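Local coordinates for putative aldo/keto reductase (Salmonella enterica subsp. enterica serovar Typhimurium, PDB 4R9O), which probably acts as an NADP-dependent oxidoreductase of the aldo/keto reductase family, although its substrate is not established, at residues S234-A237 against Q238-N241. Numbering follows the deposited sequence.
Sequences SVIA and QELN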
ATOM      1  N   SER C 234       3.154 -18.561 -25.398  1.00 36.81           N
ATOM      2  CA  SER C 234       3.516 -19.298 -26.611  1.00 40.53           C
ATOM      3  C   SER C 234       3.489 -20.801 -26.370  1.00 41.85           C
ATOM      4  O   SER C 234       3.208 -21.574 -27.284  1.00 42.96           O
ATOM      5  CB  SER C 234       4.900 -18.888 -27.117  1.00 42.36           C
ATOM      6  OG  SER C 234       4.887 -17.561 -27.601  1.00 46.87           O
ATOM      7  N   VAL C 235       3.789 -21.207 -25.140  1.00 41.78           N
ATOM      8  CA  VAL C 235       3.733 -22.617 -24.763  1.00 44.13           C
ATOM      9  C   VAL C 235       2.288 -23.114 -24.768  1.00 42.95           C
ATOM     10  O   VAL C 235       1.976 -24.196 -25.268  1.00 39.07           O
ATOM     11  CB  VAL C 235       4.348 -22.855 -23.367  1.00 47.11           C
ATOM     12  CG1 VAL C 235       4.251 -24.328 -22.987  1.00 48.54           C
ATOM     13  CG2 VAL C 235       5.796 -22.382 -23.337  1.00 47.93           C
ATOM     14  N   ILE C 236       1.403 -22.309 -24.195  1.00 42.87           N
ATOM     15  CA  ILE C 236      -0.007 -22.652 -24.160  1.00 45.18           C
ATOM     16  C   ILE C 236      -0.635 -22.549 -25.550  1.00 44.54           C
ATOM     17  O   ILE C 236      -1.525 -23.333 -25.899  1.00 46.98           O
ATOM     18  CB  ILE C 236      -0.747 -21.772 -23.139  1.00 45.19           C
ATOM     19  CG1 ILE C 236      -0.337 -22.223 -21.735  1.00 47.77           C
ATOM     20  CG2 ILE C 236      -2.247 -21.851 -23.324  1.00 45.69           C
ATOM     21  CD1 ILE C 236      -0.857 -21.385 -20.636  1.00 50.98           C
ATOM     22  N   ALA C 237      -0.142 -21.615 -26.356  1.00 42.19           N
ATOM     23  CA  ALA C 237      -0.562 -21.528 -27.753  1.00 40.33           C
ATOM     24  C   ALA C 237      -0.276 -22.844 -28.467  1.00 43.83           C
ATOM     25  O   ALA C 237      -1.167 -23.422 -29.095  1.00 45.18           O
ATOM     26  CB  ALA C 237       0.129 -20.380 -28.457  1.00 37.04           C
ATOM     27  N   GLN C 238       0.962 -23.323 -28.357  1.00 46.09           N
ATOM     28  CA  GLN C 238       1.348 -24.595 -28.976  1.00 51.91           C
ATOM     29  C   GLN C 238       0.456 -25.740 -28.514  1.00 51.46           C
ATOM     30  O   GLN C 238       0.020 -26.557 -29.323  1.00 50.58           O
ATOM     31  CB  GLN C 238       2.811 -24.927 -28.677  1.00 58.26           C
ATOM     32  CG  GLN C 238       3.806 -23.990 -29.341  1.00 64.87           C
ATOM     33  CD  GLN C 238       5.250 -24.314 -28.983  1.00 71.68           C
ATOM     34  OE1 GLN C 238       5.528 -24.901 -27.933  1.00 74.41           O
ATOM     35  NE2 GLN C 238       6.178 -23.936 -29.861  1.00 72.79           N
ATOM     36  N   GLU C 239       0.176 -25.786 -27.215  1.00 51.08           N
ATOM     37  CA  GLU C 239      -0.719 -26.799 -26.659  1.00 51.53           C
ATOM     38  C   GLU C 239      -2.099 -26.756 -27.309  1.00 50.25           C
ATOM     39  O   GLU C 239      -2.751 -27.782 -27.454  1.00 50.98           O
ATOM     40  CB  GLU C 239      -0.869 -26.614 -25.147  1.00 52.32           C
ATOM     41  CG  GLU C 239       0.389 -26.887 -24.347  1.00 52.88           C
ATOM     42  CD  GLU C 239       0.199 -26.618 -22.865  1.00 53.21           C
ATOM     43  OE1 GLU C 239       1.164 -26.818 -22.099  1.00 54.52           O
ATOM     44  OE2 GLU C 239      -0.913 -26.204 -22.468  1.00 51.36           O
ATOM     45  N   LEU C 240      -2.541 -25.560 -27.687  1.00 47.74           N
ATOM     46  CA  LEU C 240      -3.874 -25.378 -28.254  1.00 49.02           C
ATOM     47  C   LEU C 240      -3.857 -25.370 -29.779  1.00 50.38           C
ATOM     48  O   LEU C 240      -4.906 -25.267 -30.412  1.00 50.95           O
ATOM     49  CB  LEU C 240      -4.495 -24.073 -27.735  1.00 49.17           C
ATOM     50  CG  LEU C 240      -4.820 -23.995 -26.240  1.00 49.37           C
ATOM     51  CD1 LEU C 240      -5.097 -22.570 -25.826  1.00 48.06           C
ATOM     52  CD2 LEU C 240      -6.005 -24.880 -25.888  1.00 52.18           C
ATOM     53  N   ASN C 241      -2.662 -25.484 -30.355  1.00 51.70           N
ATOM     54  CA  ASN C 241      -2.461 -25.308 -31.794  1.00 54.26           C
ATOM     55  C   ASN C 241      -2.991 -23.966 -32.259  1.00 51.69           C
ATOM     56  O   ASN C 241      -3.556 -23.857 -33.345  1.00 51.12           O
ATOM     57  CB  ASN C 241      -3.127 -26.433 -32.584  1.00 59.03           C
ATOM     58  CG  ASN C 241      -2.657 -27.791 -32.146  1.00 64.99           C
ATOM     59  OD1 ASN C 241      -1.454 -28.049 -32.069  1.00 67.74           O
ATOM     60  ND2 ASN C 241      -3.602 -28.669 -31.829  1.00 68.26           N
TER
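The carboxylate of Glu239 lies over Ile236 with one face turned to the helix: OE2 is 4.0 Å from Ile236 CA, with Ile236 CG1 also beneath it. Val235 CG1 comes up to OE1 from the same face but off to one side, 4.1 Å away. OE2 also takes a salt bridge from Arg290 and a hydrogen bond from Gln287, both on helix 285-296, which fix the carboxylate above its apolar bed and probably favour its charged form. One residue earlier, the Gln238 amide has Ser234 O obliquely above one face, 3.8 Å from CD. Its CG sits beside the backbone N (chi1 -68°), which folds the chain back along the helix and brings Gln238 CG to 3.2 Å from Ser234 O.

All this is the C-terminal end of helix 227-240, an additional helix of the aldo/keto reductase TIM barrel, inserted between strands 210-212 and 261-264; Ile236 packs it on Val248 of helix 245-254 and Ile291 of helix 285-296. Gln238 N still donates a regular bond to Ser234 O (3.0 Å), as does Glu239 N to Val235 O. Leu240 N then divides itself between Ile236 O and Ala237 O, both bonds weak, as the helix gives way to a Schellman motif at Asn241, whose phi is positive (55°) and whose N bonds to Gln238 O. On the side facing helix 285-296, the Ile236 and Leu240 side chains lie alongside each other with a shared direction, Ile236 CG2 3.9 Å from Leu240 CD1. Val235 instead meets Thr92 of a second subunit.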